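YopT (Bacillus subtilis, PDB 2DLB) is of unknown function, a small SPbeta prophage-derived protein that assembles into an intertwined homodimer. Local coordinates at the interface of chains A and B. Residues are numbered along the deposited sequence; one frame, centred on the assembly and turned at random. Chains: chain A/B, yopT.

Contact 1: the interface of chains A and B. Residues chain A 45-47, 53, 55; chain B 33, 36-37, 40.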
loop_
_atom_site.group_PDB
_atom_site.type_symbol
_atom_site.label_atom_id
_atom_site.label_comp_id
_atom_site.label_asym_id
_atom_site.label_seq_id
_atom_site.Cartn_x
_atom_site.Cartn_y
_atom_site.Cartn_z
ATOM N N PHE A 45 1.462 0.538 -7.716
ATOM C CA PHE A 45 2.230 1.739 -7.402
ATOM C C PHE A 45 2.565 2.487 -8.690
ATOM O O PHE A 45 3.063 1.883 -9.632
ATOM C CB PHE A 45 3.524 1.412 -6.671
ATOM C CG PHE A 45 3.263 0.919 -5.266
ATOM C CD1 PHE A 45 2.950 -0.369 -5.022
ATOM C CD2 PHE A 45 3.295 1.833 -4.226
ATOM C CE1 PHE A 45 2.655 -0.790 -3.742
ATOM C CE2 PHE A 45 3.021 1.397 -2.951
ATOM C CZ PHE A 45 2.698 0.100 -2.691
ATOM N N LEU A 46 2.320 3.795 -8.725
ATOM C CA LEU A 46 2.771 4.717 -9.751
ATOM C C LEU A 46 4.156 5.193 -9.305
ATOM O O LEU A 46 4.297 6.041 -8.415
ATOM C CB LEU A 46 1.813 5.868 -9.904
ATOM C CG LEU A 46 2.247 6.955 -10.913
ATOM C CD1 LEU A 46 2.441 6.398 -12.298
ATOM C CD2 LEU A 46 1.190 8.054 -10.899
ATOM N N LYS A 47 5.207 4.589 -9.881
ATOM C CA LYS A 47 6.578 4.809 -9.449
ATOM C C LYS A 47 7.055 6.164 -9.931
ATOM O O LYS A 47 6.427 6.837 -10.753
ATOM C CB LYS A 47 7.426 3.630 -9.948
ATOM C CG LYS A 47 7.090 2.316 -9.306
ATOM C CD LYS A 47 7.783 1.062 -9.783
ATOM C CE LYS A 47 7.446 0.617 -11.169
ATOM N NZ LYS A 47 8.222 -0.658 -11.479
ATOM N N GLU A 53 3.478 -0.568 -11.330
ATOM C CA GLU A 53 3.757 -1.959 -10.995
ATOM C C GLU A 53 2.633 -2.504 -10.101
ATOM O O GLU A 53 2.284 -1.873 -9.096
ATOM C CB GLU A 53 5.104 -2.116 -10.325
ATOM C CG GLU A 53 5.529 -3.549 -10.108
ATOM C CD GLU A 53 6.930 -3.777 -9.595
ATOM O OE1 GLU A 53 7.623 -2.756 -9.376
ATOM O OE2 GLU A 53 7.292 -4.966 -9.388
ATOM N N PHE A 55 1.070 -5.702 -7.712
ATOM C CA PHE A 55 1.444 -6.745 -6.781
ATOM C C PHE A 55 0.226 -7.460 -6.194
ATOM O O PHE A 55 -0.809 -6.825 -5.947
ATOM C CB PHE A 55 2.203 -6.195 -5.567
ATOM C CG PHE A 55 3.460 -5.437 -5.916
ATOM C CD1 PHE A 55 4.644 -6.150 -6.029
ATOM C CD2 PHE A 55 3.439 -4.075 -6.115
ATOM C CE1 PHE A 55 5.777 -5.479 -6.368
ATOM C CE2 PHE A 55 4.604 -3.419 -6.458
ATOM C CZ PHE A 55 5.760 -4.135 -6.564
ATOM N N ILE B 33 13.398 -4.492 -6.020
ATOM C CA ILE B 33 12.012 -4.136 -6.407
ATOM C C ILE B 33 11.428 -3.115 -5.447
ATOM O O ILE B 33 10.866 -2.107 -5.854
ATOM C CB ILE B 33 11.129 -5.389 -6.481
ATOM C CG1 ILE B 33 11.507 -6.387 -7.558
ATOM C CG2 ILE B 33 9.641 -4.997 -6.570
ATOM C CD1 ILE B 33 11.411 -5.972 -8.961
ATOM N N ASN B 36 12.710 0.486 -5.371
ATOM C CA ASN B 36 12.186 1.229 -6.489
ATOM C C ASN B 36 10.736 1.638 -6.362
ATOM O O ASN B 36 10.175 2.297 -7.229
ATOM C CB ASN B 36 12.423 0.389 -7.752
ATOM C CG ASN B 36 13.821 0.388 -8.284
ATOM O OD1 ASN B 36 14.552 1.348 -8.005
ATOM N ND2 ASN B 36 14.217 -0.624 -9.039
ATOM N N LEU B 37 10.089 1.264 -5.234
ATOM C CA LEU B 37 8.744 1.780 -4.921
ATOM C C LEU B 37 8.803 2.994 -4.012
ATOM O O LEU B 37 7.796 3.701 -3.968
ATOM C CB LEU B 37 7.939 0.696 -4.214
ATOM C CG LEU B 37 7.739 -0.598 -4.953
ATOM C CD1 LEU B 37 6.924 -1.534 -4.061
ATOM C CD2 LEU B 37 7.051 -0.396 -6.305
ATOM N N SER B 40 7.295 6.449 -4.981
ATOM C CA SER B 40 6.047 6.436 -5.722
ATOM C C SER B 40 5.153 7.597 -5.301
ATOM O O SER B 40 5.088 7.990 -4.152
ATOM C CB SER B 40 5.302 5.139 -5.522
ATOM O OG SER B 40 5.982 4.035 -6.057
HETATM O O HOH W 1 10.188 -1.988 -8.587
#
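Carboxylate oxygen OE1 of A:Glu53 is gripped by the side-chain amine NZ of A:Lys47 at 3.0 Å and by water 1, which carries the link across to B:Ile33. This corner of the YopT-family homodimer packs two strands of chain A, 42-46 and 52-69, against the C-terminal end of helix 23-35 of chain B and the loop that follows it. The lysine approaches from above the carboxylate plane, 43° out of it, in a salt bridge within chain A; its chain bends at chi3 (-68°), which turns NZ back towards A:Glu53. Water 1 lies 2.8 Å from the backbone carbonyl O of B:Ile33, so the polar link between the subunits here is indirect.

B:Leu37 is the apolar wedge. Its side chain meets A:Phe55 tip to tip, with CD1 3.8 Å from ring atom CZ, while the other branch, CD2, rests on the aliphatic part of A:Lys47, 3.8 Å from CD. CD1 also sits over one face of the A:Phe45 ring, displaced towards its rim. The methyl CG2 of B:Ile33 lies in the plane of the A:Phe55 ring, at its edge, 3.9 Å from CE1. Farther along the loop, the B:Ser40 hydroxyl OG turns back to the carbonyl O of B:Leu37 at 2.8 Å. That bond occupies the hydroxyl within its own chain, and OG packs 3.6 Å from CB of A:Phe45.

Contact 2: the interface of chains A and B. Residues chain A 16, 18, 26-27, 30, 64, 67; chain B 4-6, 8.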
loop_
_atom_site.group_PDB
_atom_site.type_symbol
_atom_site.label_atom_id
_atom_site.label_comp_id
_atom_site.label_asym_id
_atom_site.label_seq_id
_atom_site.Cartn_x
_atom_site.Cartn_y
_atom_site.Cartn_z
ATOM N N LEU A 16 -5.771 11.969 2.233
ATOM C CA LEU A 16 -7.125 12.005 1.676
ATOM C C LEU A 16 -7.831 13.243 2.236
ATOM O O LEU A 16 -7.916 13.380 3.475
ATOM C CB LEU A 16 -8.034 10.871 2.047
ATOM C CG LEU A 16 -8.286 9.646 1.212
ATOM C CD1 LEU A 16 -9.221 8.731 2.009
ATOM C CD2 LEU A 16 -8.835 9.975 -0.174
ATOM N N ASN A 18 -11.287 15.838 2.271
ATOM C CA ASN A 18 -12.739 15.807 2.032
ATOM C C ASN A 18 -13.367 17.032 2.676
ATOM O O ASN A 18 -12.650 17.876 3.203
ATOM C CB ASN A 18 -13.352 14.497 2.481
ATOM C CG ASN A 18 -13.199 14.208 3.978
ATOM O OD1 ASN A 18 -13.076 15.131 4.767
ATOM N ND2 ASN A 18 -13.219 12.949 4.342
ATOM N N SER A 26 -15.555 13.749 8.915
ATOM C CA SER A 26 -14.444 13.530 7.984
ATOM C C SER A 26 -13.836 12.154 8.152
ATOM O O SER A 26 -13.575 11.426 7.175
ATOM C CB SER A 26 -13.382 14.609 8.183
ATOM O OG SER A 26 -12.342 14.447 7.219
ATOM N N GLU A 27 -13.614 11.770 9.419
ATOM C CA GLU A 27 -13.086 10.443 9.711
ATOM C C GLU A 27 -14.024 9.306 9.335
ATOM O O GLU A 27 -13.587 8.263 8.818
ATOM C CB GLU A 27 -12.627 10.319 11.183
ATOM C CG GLU A 27 -11.411 11.154 11.504
ATOM C CD GLU A 27 -10.790 10.950 12.866
ATOM O OE1 GLU A 27 -11.433 10.306 13.712
ATOM O OE2 GLU A 27 -9.663 11.461 13.108
ATOM N N VAL A 30 -13.652 8.786 5.521
ATOM C CA VAL A 30 -12.419 8.114 5.174
ATOM C C VAL A 30 -12.473 6.675 5.625
ATOM O O VAL A 30 -12.006 5.759 4.917
ATOM C CB VAL A 30 -11.194 8.829 5.838
ATOM C CG1 VAL A 30 -9.952 7.969 5.869
ATOM C CG2 VAL A 30 -11.029 10.172 5.114
ATOM N N ILE A 64 -6.377 5.798 10.802
ATOM C CA ILE A 64 -6.184 7.202 10.584
ATOM C C ILE A 64 -5.116 7.704 11.571
ATOM O O ILE A 64 -5.191 7.358 12.748
ATOM C CB ILE A 64 -7.516 7.965 10.715
ATOM C CG1 ILE A 64 -8.557 7.500 9.679
ATOM C CG2 ILE A 64 -7.286 9.476 10.632
ATOM C CD1 ILE A 64 -9.924 8.119 9.736
ATOM N N THR A 67 -6.186 14.026 11.497
ATOM C CA THR A 67 -7.279 14.723 10.835
ATOM C C THR A 67 -7.158 16.195 11.151
ATOM O O THR A 67 -7.092 16.581 12.336
ATOM C CB THR A 67 -8.639 14.212 11.309
ATOM O OG1 THR A 67 -8.688 12.799 11.082
ATOM C CG2 THR A 67 -9.821 14.853 10.571
ATOM N N TYR B 4 -11.147 19.053 5.362
ATOM C CA TYR B 4 -10.267 18.348 6.245
ATOM C C TYR B 4 -9.222 17.560 5.459
ATOM O O TYR B 4 -9.593 16.975 4.426
ATOM C CB TYR B 4 -11.023 17.339 7.179
ATOM C CG TYR B 4 -11.882 18.135 8.144
ATOM C CD1 TYR B 4 -13.180 18.458 7.809
ATOM C CD2 TYR B 4 -11.386 18.562 9.355
ATOM C CE1 TYR B 4 -13.989 19.186 8.636
ATOM C CE2 TYR B 4 -12.165 19.309 10.217
ATOM C CZ TYR B 4 -13.465 19.615 9.849
ATOM O OH TYR B 4 -14.282 20.335 10.675
ATOM N N LEU B 5 -8.005 17.510 5.932
ATOM C CA LEU B 5 -6.991 16.596 5.462
ATOM C C LEU B 5 -6.899 15.437 6.465
ATOM O O LEU B 5 -6.838 15.634 7.675
ATOM C CB LEU B 5 -5.661 17.326 5.329
ATOM C CG LEU B 5 -4.437 16.535 4.914
ATOM C CD1 LEU B 5 -3.462 17.372 4.107
ATOM C CD2 LEU B 5 -3.699 15.993 6.142
ATOM N N ASN B 6 -6.826 14.239 5.957
ATOM C CA ASN B 6 -6.552 13.071 6.746
ATOM C C ASN B 6 -5.297 12.375 6.234
ATOM O O ASN B 6 -5.115 12.210 5.048
ATOM C CB ASN B 6 -7.721 12.071 6.683
ATOM C CG ASN B 6 -8.983 12.575 7.321
ATOM O OD1 ASN B 6 -9.270 12.308 8.495
ATOM N ND2 ASN B 6 -9.766 13.292 6.546
ATOM N N ILE B 8 -3.530 8.747 6.579
ATOM C CA ILE B 8 -3.922 7.393 6.946
ATOM C C ILE B 8 -2.753 6.466 6.751
ATOM O O ILE B 8 -2.059 6.529 5.706
ATOM C CB ILE B 8 -5.121 6.920 6.086
ATOM C CG1 ILE B 8 -6.292 7.930 6.117
ATOM C CG2 ILE B 8 -5.571 5.559 6.535
ATOM C CD1 ILE B 8 -6.506 8.674 4.863
#
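With CG anti to its own carbonyl carbon (chi1 -66°), B:Asn6 directs its amide from strand 3-19 towards helix 23-35 of chain A, while A:Ser26 holds OG anti to its backbone N (chi1 -176°) to meet it. The setting is an intermolecular antiparallel beta-sheet, in which B:Asn6 bridges to both A:Leu16 and A:Thr67 and so inserts its strand between strands 3-19 and 52-69 of the partner. Amide nitrogen ND2 donates to A:Ser26 OG at 2.9 Å in a nearly straight bond, 168° at H, with the acceptor in the amide plane. That hydroxyl in turn donates to OD1 of A:Asn18 at 2.6 Å, on a lone pair in the carbonyl plane; ND2 of A:Asn18 bonds back to the backbone carbonyl O of A:Ser26, which helps to fix the turn of this amide.

At the other end of the B:Asn6 amide, OD1 lies 2.7 Å from OG1 of A:Thr67, a hydroxyl tilted well off the carbonyl plane of the amide. A:Thr67 lies alongside B:Asn6, pointing the same way. With ND2 on the serine and OD1 on the threonine, both ends of the amide are held.

Paired backbone bonds join A:Leu16 to B:Asn6 and A:Asn18 to B:Tyr4; the A:Leu16 N to B:Asn6 O bond measures 2.9 Å. B:Ile8 extends the contact into apolar packing, its CD1 meeting CG1 of A:Val30 tip to tip at 3.7 Å and touching A:Leu16. In the second shell, A:Glu27 helps to position the threonine hydroxyl, whose one hydrogen can serve either B:Asn6 OD1 or the carboxylate at a time, the coordinates not showing which; A:Thr67 OG1 meets A:Glu27 OE2 at 2.6 Å, on its anti lone pair.

The centres of the C-alpha atoms of contact 1 and contact 2 lie about 24 Å apart, and no residue belongs to both. They nevertheless draw on the same elements: strand 52-69 of chain A runs from one to the other, and helix 23-35 takes part in each, through chain B in contact 1 and chain A in contact 2. Packing at the helix end and the loop beyond it thus complements strand insertion with a polar side-chain network. YopT is a homodimer, and its two-fold symmetry repeats each contact with the chains exchanged; this reciprocal strand insertion and helix packing builds the dimer, engaging the helix and both long strands of each subunit.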